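Local coordinates for protein putative metallopeptidase (Shewanella baltica OS155, PDB 3IEH) that probably acts as a zinc-dependent hydrolase of the peptidase M14 family, perhaps a metallocarboxypeptidase, at residues 56-61 with 102-107; 68-73 with 164-169; 74-79 with 117-122. All coordinates share one frame; numbering follows the deposited sequence.

Contact 1: residues 56-61 with 102-107; sequences LYQSPA and NLSLLP
Tyr57 and Leu105 form an antiparallel hydrogen-bonded pair, with Gln58 and Ser104 as the non-hydrogen-bonded pair beside it. Together they join strands 52-58 and 102-106 in the mixed β-sheet of this M14-family α/β fold. The two short strand segments run at 161° to each other, antiparallel with a modest twist. Both backbone bonds of the first pair are short, Tyr57 N to Leu105 O at 2.8 Å and Leu105 N to Tyr57 O at 2.7 Å.

The Gln58 side chain can be followed outward along Ser104. Its CB only approaches the Ser104 hydroxyl, at 4.1 Å from OG, whereas CG comes down to 3.4 Å from the same OG. CD stays alongside, and NE2 ends the run with a hydrogen bond to Ser104 OG of 2.9 Å. That bond is nearly straight, 168° at the hydrogen, and OG lies practically in the amide plane, so it defines how the terminal amide is turned. Helix 155-162 packs on this side of the sheet, where Leu157 touches Leu56 and Gln58, and Ala161 touches Ser104. Leu56, with CG anti to its backbone N, presents CD1 to Leu106 CG at 3.8 Å, the two chains crossing obliquely.

Tyr57 and Leu105 project to the other face. The tyrosine ring has Leu105 O at its edge, near the ring plane, and its CD1 touches Pro107 CG at 3.9 Å, the two side chains crossing at about a right angle.

Past the end of the strand the pairing continues through Ser59, which gives Leu103 O two bonds. Ser59 N approaches nearly along the C=O axis. With OG set between the backbone N and the carbonyl carbon (chi1 53°), the hydroxyl of Ser59 also donates to Leu103 O, at 3.2 Å and tilted out of the carbonyl plane.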
# COMPACT_ATOMS: atom_id res chain seq x y z
N LEU A 56 -3.53 1.02 12.39
CA LEU A 56 -2.32 1.70 11.97
C LEU A 56 -1.27 1.25 12.95
O LEU A 56 -1.49 1.34 14.14
CB LEU A 56 -2.48 3.21 12.06
CG LEU A 56 -1.25 4.05 11.66
CD1 LEU A 56 -1.12 4.10 10.11
CD2 LEU A 56 -1.31 5.47 12.21
N TYR A 57 -0.13 0.76 12.46
CA TYR A 57 0.97 0.39 13.35
C TYR A 57 2.08 1.42 13.24
O TYR A 57 2.41 1.87 12.15
CB TYR A 57 1.49 -1.01 13.04
CG TYR A 57 0.56 -2.10 13.43
CD1 TYR A 57 -0.53 -2.45 12.60
CD2 TYR A 57 0.72 -2.80 14.62
CE1 TYR A 57 -1.39 -3.46 12.94
CE2 TYR A 57 -0.16 -3.82 14.97
CZ TYR A 57 -1.21 -4.13 14.13
OH TYR A 57 -2.08 -5.13 14.45
N GLN A 58 2.66 1.80 14.36
CA GLN A 58 3.67 2.86 14.36
C GLN A 58 4.90 2.51 15.18
O GLN A 58 4.82 1.89 16.21
CB GLN A 58 3.06 4.19 14.87
CG GLN A 58 1.97 4.74 14.00
CD GLN A 58 1.58 6.18 14.33
OE1 GLN A 58 0.96 6.45 15.35
NE2 GLN A 58 1.90 7.10 13.42
N SER A 59 6.05 2.93 14.70
CA SER A 59 7.27 2.76 15.45
C SER A 59 7.20 3.68 16.68
O SER A 59 6.71 4.80 16.60
CB SER A 59 8.48 3.07 14.56
OG SER A 59 8.33 4.35 13.98
N PRO A 60 7.66 3.20 17.83
CA PRO A 60 7.54 4.00 19.06
C PRO A 60 8.61 5.11 19.21
O PRO A 60 9.76 4.93 18.79
CB PRO A 60 7.71 2.94 20.15
CG PRO A 60 8.72 1.98 19.54
CD PRO A 60 8.43 1.96 18.04
N ALA A 61 8.22 6.23 19.81
CA ALA A 61 9.14 7.33 20.13
C ALA A 61 9.73 7.92 18.85
O ALA A 61 10.94 7.90 18.61
CB ALA A 61 10.23 6.87 21.13
N ASN A 102 10.81 7.02 11.05
CA ASN A 102 9.63 6.88 11.87
C ASN A 102 8.60 6.19 10.95
O ASN A 102 7.94 6.87 10.14
CB ASN A 102 9.12 8.24 12.28
CG ASN A 102 10.17 9.09 13.02
OD1 ASN A 102 11.00 8.59 13.78
ND2 ASN A 102 10.11 10.38 12.81
N LEU A 103 8.49 4.86 11.04
CA LEU A 103 7.64 4.07 10.15
C LEU A 103 6.25 3.82 10.72
O LEU A 103 6.10 3.41 11.88
CB LEU A 103 8.25 2.71 9.82
CG LEU A 103 7.58 1.91 8.70
CD1 LEU A 103 7.68 2.62 7.35
CD2 LEU A 103 8.19 0.54 8.61
N SER A 104 5.25 4.04 9.87
CA SER A 104 3.86 3.77 10.18
C SER A 104 3.39 2.79 9.12
O SER A 104 3.85 2.88 7.98
CB SER A 104 3.03 5.07 10.15
OG SER A 104 3.44 5.97 11.18
N LEU A 105 2.54 1.84 9.50
CA LEU A 105 2.02 0.84 8.55
C LEU A 105 0.49 0.69 8.61
O LEU A 105 -0.14 0.78 9.70
CB LEU A 105 2.62 -0.54 8.82
CG LEU A 105 4.16 -0.64 8.79
CD1 LEU A 105 4.59 -1.98 9.41
CD2 LEU A 105 4.77 -0.44 7.37
N LEU A 106 -0.08 0.49 7.43
CA LEU A 106 -1.47 0.06 7.30
C LEU A 106 -1.36 -1.28 6.56
O LEU A 106 -1.45 -1.33 5.35
CB LEU A 106 -2.31 1.07 6.52
CG LEU A 106 -2.86 2.30 7.23
CD1 LEU A 106 -3.54 3.24 6.19
CD2 LEU A 106 -3.82 1.92 8.41
N PRO A 107 -1.12 -2.37 7.30
CA PRO A 107 -0.79 -3.62 6.63
C PRO A 107 -1.93 -4.29 5.84
O PRO A 107 -1.63 -5.02 4.92
CB PRO A 107 -0.31 -4.53 7.77
CG PRO A 107 -0.68 -3.86 9.00
CD PRO A 107 -0.98 -2.44 8.76

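Contact 2: residues 68-73 with 164-169; sequences SLLISA and DGILTC
The carboxylate of Asp164 is the flat group of this contact, and its OD2 accepts from Ser68 N at 2.6 Å, where strands 68-73 and 165-172 begin to run parallel, side by side within the mixed sheet of the M14 α/β fold. The bond uses the anti lone pair of OD2 and is nearly straight, 168° at the hydrogen, while OD1 makes a salt bridge with Arg240. Asp164 N returns a bond to Ser68 O at 3.1 Å, so backbone and side chain of one residue grip the start of strand 68-73. An alanine here would probably leave Ser68 N without this acceptor and Arg240 without its charged mate.

The segment axes lie 15° apart. Leu167 is held from both sides of Ile71: its N bonds to Leu70 O and its O accepts from Ser72 N, each at 2.9 Å.

Side chains sort by face. Leu70 and Ile166 lie side by side under helix 230-237, CD2 of Leu70 against CD1 of Ile166 at 3.4 Å. On the opposite face, which helix 253-271 covers, Ile71 CG2 meets Leu167 CD2 at 4.1 Å.

Toward the metal end the first of these faces turns polar. Thr168 OG1, anti to its backbone N (chi1 -170°), forms a weak hydrogen bond with His170 NE2. A stronger one, in which either hydroxyl could be the donor, joins Ser72 OG to Thr168 OG1 at 2.9 Å.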
# COMPACT_ATOMS: atom_id res chain seq x y z
N SER A 68 8.94 10.80 8.37
CA SER A 68 7.79 10.02 8.77
C SER A 68 7.18 9.51 7.48
O SER A 68 6.80 10.31 6.61
CB SER A 68 6.82 10.86 9.58
OG SER A 68 7.51 11.40 10.72
N LEU A 69 7.21 8.19 7.36
CA LEU A 69 6.85 7.44 6.16
C LEU A 69 5.76 6.39 6.47
O LEU A 69 5.79 5.72 7.51
CB LEU A 69 8.10 6.76 5.61
CG LEU A 69 9.25 7.70 5.19
CD1 LEU A 69 10.47 6.90 4.72
CD2 LEU A 69 8.81 8.68 4.10
N LEU A 70 4.82 6.27 5.54
CA LEU A 70 3.68 5.38 5.65
C LEU A 70 3.67 4.38 4.50
O LEU A 70 3.76 4.79 3.34
CB LEU A 70 2.37 6.20 5.60
CG LEU A 70 1.04 5.40 5.65
CD1 LEU A 70 0.91 4.68 6.95
CD2 LEU A 70 -0.16 6.26 5.40
N ILE A 71 3.58 3.09 4.82
CA ILE A 71 3.39 2.07 3.79
C ILE A 71 2.03 1.42 4.05
O ILE A 71 1.72 1.00 5.17
CB ILE A 71 4.47 0.98 3.79
CG1 ILE A 71 5.88 1.60 3.70
CG2 ILE A 71 4.19 -0.01 2.61
CD1 ILE A 71 7.00 0.57 3.65
N SER A 72 1.20 1.35 3.02
CA SER A 72 -0.14 0.78 3.19
C SER A 72 -0.28 -0.29 2.12
O SER A 72 0.31 -0.17 1.07
CB SER A 72 -1.21 1.84 3.02
OG SER A 72 -1.14 2.41 1.70
N ALA A 73 -1.05 -1.33 2.43
CA ALA A 73 -1.29 -2.44 1.54
C ALA A 73 -2.69 -2.97 1.77
O ALA A 73 -3.31 -2.66 2.79
CB ALA A 73 -0.27 -3.56 1.80
N ASP A 164 6.59 12.85 4.81
CA ASP A 164 7.82 12.70 4.02
C ASP A 164 7.71 11.57 2.99
O ASP A 164 8.64 11.35 2.24
CB ASP A 164 8.98 12.44 4.97
CG ASP A 164 9.08 13.50 6.05
OD1 ASP A 164 9.31 14.64 5.66
OD2 ASP A 164 8.93 13.20 7.28
N GLY A 165 6.58 10.87 2.92
CA GLY A 165 6.44 9.85 1.92
C GLY A 165 5.30 8.91 2.19
O GLY A 165 5.06 8.54 3.34
N ILE A 166 4.57 8.56 1.14
CA ILE A 166 3.47 7.60 1.22
C ILE A 166 3.73 6.57 0.10
O ILE A 166 3.95 6.92 -1.07
CB ILE A 166 2.08 8.30 1.07
CG1 ILE A 166 0.89 7.31 1.09
CG2 ILE A 166 1.96 9.05 -0.24
CD1 ILE A 166 0.92 6.31 2.19
N LEU A 167 3.83 5.30 0.48
CA LEU A 167 3.88 4.22 -0.49
C LEU A 167 2.66 3.38 -0.24
O LEU A 167 2.35 3.03 0.89
CB LEU A 167 5.14 3.37 -0.33
CG LEU A 167 5.15 1.99 -1.01
CD1 LEU A 167 5.03 2.10 -2.49
CD2 LEU A 167 6.41 1.20 -0.61
N THR A 168 1.95 3.06 -1.31
CA THR A 168 0.85 2.12 -1.21
C THR A 168 1.13 0.96 -2.19
O THR A 168 1.48 1.21 -3.34
CB THR A 168 -0.52 2.78 -1.44
OG1 THR A 168 -1.54 1.84 -1.08
CG2 THR A 168 -0.71 3.20 -2.89
N CYS A 169 1.02 -0.28 -1.73
CA CYS A 169 1.37 -1.45 -2.54
C CYS A 169 0.17 -2.21 -3.10
O CYS A 169 -0.52 -2.93 -2.37
CB CYS A 169 2.27 -2.35 -1.73
SG CYS A 169 3.80 -1.45 -1.34

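Contact 3: residues 74-79 with 117-122; sequences GFHGEE and GHRFNK. With ZN (zinc ion), chain B.
Glu78 and Arg119 carry the main charged interaction, a salt bridge of 2.6 Å between OE2 of Glu78 and NH1 of Arg119. The Glu78 chain bends at chi2 (-76°), bringing its carboxylate across the arginine chain. Its OE2 offers the syn lone pair and sits in the guanidinium plane, although the carboxylate and guanidinium planes are 73° apart. The same NH1 makes a weaker, more bent bond to Glu79 OE2 at 2.9 Å.

Stacking joins Arg119 to His76. The guanidinium lies on one face of the His76 ring, with centres 3.8 Å apart and planes at 18°, NH2 being offset toward the ring's rim. The ring's NE2 bonds to Asn126 OD1.

Metal coordination uses the HxxE motif typical of M14 peptidases. His76 ND1 binds zinc at 2.1 Å, Glu79 chelates it through OE1 at 2.3 Å and OE2 at 2.5 Å, and a water and His170 complete the site. Glu79 OE1 is also bonded by Glu171 N.

Of the backbone bonds, a weak one runs from Gly77 N to Arg119 O, while Glu79 N to His76 O closes a type I turn that brings both ligands to the metal.

Arg119 is thus a second-shell residue to two zinc ligands: Glu78 probably helps orient its guanidinium, which in turn is likely to help fix the ring of His76 and the chelating carboxylate of Glu79.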
# COMPACT_ATOMS: atom_id res chain seq x y z
N GLY A 74 -3.20 -3.74 0.82
CA GLY A 74 -4.44 -4.45 1.00
C GLY A 74 -5.73 -3.65 0.95
O GLY A 74 -6.72 -4.03 1.60
N PHE A 75 -5.74 -2.56 0.18
CA PHE A 75 -6.99 -1.86 -0.12
C PHE A 75 -7.87 -2.74 -0.95
O PHE A 75 -9.09 -2.66 -0.85
CB PHE A 75 -6.73 -0.56 -0.89
CG PHE A 75 -6.26 0.56 -0.04
CD1 PHE A 75 -4.91 0.75 0.20
CD2 PHE A 75 -7.18 1.41 0.56
CE1 PHE A 75 -4.47 1.80 1.03
CE2 PHE A 75 -6.75 2.47 1.38
CZ PHE A 75 -5.40 2.66 1.62
N HIS A 76 -7.27 -3.57 -1.81
CA HIS A 76 -8.02 -4.46 -2.67
C HIS A 76 -7.67 -5.90 -2.35
O HIS A 76 -6.50 -6.27 -2.42
CB HIS A 76 -7.72 -4.14 -4.12
CG HIS A 76 -8.17 -2.77 -4.52
ND1 HIS A 76 -7.37 -1.90 -5.22
CD2 HIS A 76 -9.33 -2.11 -4.29
CE1 HIS A 76 -8.03 -0.77 -5.42
NE2 HIS A 76 -9.22 -0.87 -4.87
N GLY A 77 -8.69 -6.70 -2.04
CA GLY A 77 -8.52 -8.04 -1.46
C GLY A 77 -7.87 -9.09 -2.33
O GLY A 77 -7.35 -10.09 -1.82
N GLU A 78 -7.90 -8.87 -3.65
CA GLU A 78 -7.24 -9.80 -4.59
C GLU A 78 -5.75 -9.48 -4.78
O GLU A 78 -5.04 -10.23 -5.43
CB GLU A 78 -7.97 -9.83 -5.94
CG GLU A 78 -7.55 -8.82 -7.01
CD GLU A 78 -8.05 -7.41 -6.78
OE1 GLU A 78 -8.29 -7.07 -5.61
OE2 GLU A 78 -8.21 -6.65 -7.78
N GLU A 79 -5.29 -8.37 -4.23
CA GLU A 79 -3.93 -7.91 -4.43
C GLU A 79 -3.11 -8.27 -3.20
O GLU A 79 -2.52 -7.41 -2.54
CB GLU A 79 -3.98 -6.42 -4.68
CG GLU A 79 -4.94 -6.10 -5.84
CD GLU A 79 -5.10 -4.63 -6.11
OE1 GLU A 79 -4.49 -3.78 -5.39
OE2 GLU A 79 -5.86 -4.32 -7.05
N GLY A 117 -10.49 -13.15 -1.03
CA GLY A 117 -9.68 -13.07 -2.25
C GLY A 117 -10.27 -12.13 -3.31
O GLY A 117 -9.95 -12.26 -4.49
N HIS A 118 -11.14 -11.19 -2.91
CA HIS A 118 -11.70 -10.28 -3.90
C HIS A 118 -11.51 -8.80 -3.59
O HIS A 118 -11.31 -8.38 -2.45
CB HIS A 118 -13.15 -10.63 -4.33
CG HIS A 118 -14.19 -10.48 -3.26
ND1 HIS A 118 -14.36 -9.32 -2.52
CD2 HIS A 118 -15.16 -11.34 -2.85
CE1 HIS A 118 -15.36 -9.49 -1.67
NE2 HIS A 118 -15.87 -10.70 -1.85
N ARG A 119 -11.55 -8.03 -4.67
CA ARG A 119 -11.24 -6.62 -4.68
C ARG A 119 -12.02 -5.76 -3.68
O ARG A 119 -11.45 -5.02 -2.88
CB ARG A 119 -11.51 -6.12 -6.09
CG ARG A 119 -11.10 -4.73 -6.34
CD ARG A 119 -11.26 -4.45 -7.80
NE ARG A 119 -10.61 -3.19 -8.11
CZ ARG A 119 -9.31 -3.05 -8.33
NH1 ARG A 119 -8.50 -4.11 -8.26
NH2 ARG A 119 -8.81 -1.85 -8.61
N PHE A 120 -13.32 -5.84 -3.76
CA PHE A 120 -14.17 -5.07 -2.85
C PHE A 120 -14.20 -5.72 -1.46
O PHE A 120 -13.84 -6.91 -1.29
CB PHE A 120 -15.60 -4.96 -3.45
CG PHE A 120 -15.72 -3.97 -4.61
CD1 PHE A 120 -14.60 -3.32 -5.15
CD2 PHE A 120 -16.95 -3.73 -5.19
CE1 PHE A 120 -14.73 -2.44 -6.20
CE2 PHE A 120 -17.09 -2.85 -6.26
CZ PHE A 120 -15.99 -2.20 -6.76
N ASN A 121 -14.60 -4.92 -0.47
CA ASN A 121 -14.87 -5.47 0.83
C ASN A 121 -16.14 -6.29 0.63
O ASN A 121 -16.73 -6.30 -0.48
CB ASN A 121 -14.99 -4.38 1.92
CG ASN A 121 -16.16 -3.42 1.73
OD1 ASN A 121 -17.12 -3.68 1.01
ND2 ASN A 121 -16.10 -2.29 2.44
N LYS A 122 -16.57 -6.99 1.66
CA LYS A 122 -17.77 -7.81 1.50
C LYS A 122 -19.05 -7.01 1.35
O LYS A 122 -20.06 -7.61 1.06
CB LYS A 122 -17.97 -8.77 2.66
CG LYS A 122 -18.36 -8.11 3.96
CD LYS A 122 -18.39 -9.17 5.01
CE LYS A 122 -19.03 -8.75 6.29
NZ LYS A 122 -19.00 -9.98 7.14
ZN ZN B . -5.53 -1.99 -6.28
O HOH W 1 -4.94 -0.93 -8.24

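Contacts 1 and 2 are strand pairs of one sheet, centres 10 Å apart, joined by the pairing of 102-106 with 68-73 through probable hydrogen bonds of 2.9 Å, Leu106 N to Ile71 O and Ser104 N to Leu69 O. One half of contact 3, the 74-79 loop, continues strand 68-73 of contact 2, and Thr168 OG1 touches Phe75 CE1 at 3.6 Å. Contacts 1 and 3 do not touch: centres lie 22 Å apart, nearest atoms about 5 Å. Contact 3 binds zinc, the Thr168 side chain lies about 8 Å from it and that of Leu106 about 14 Å. Glu246, the predicted proton donor/acceptor, has its side chain about 5 Å from that of Glu79.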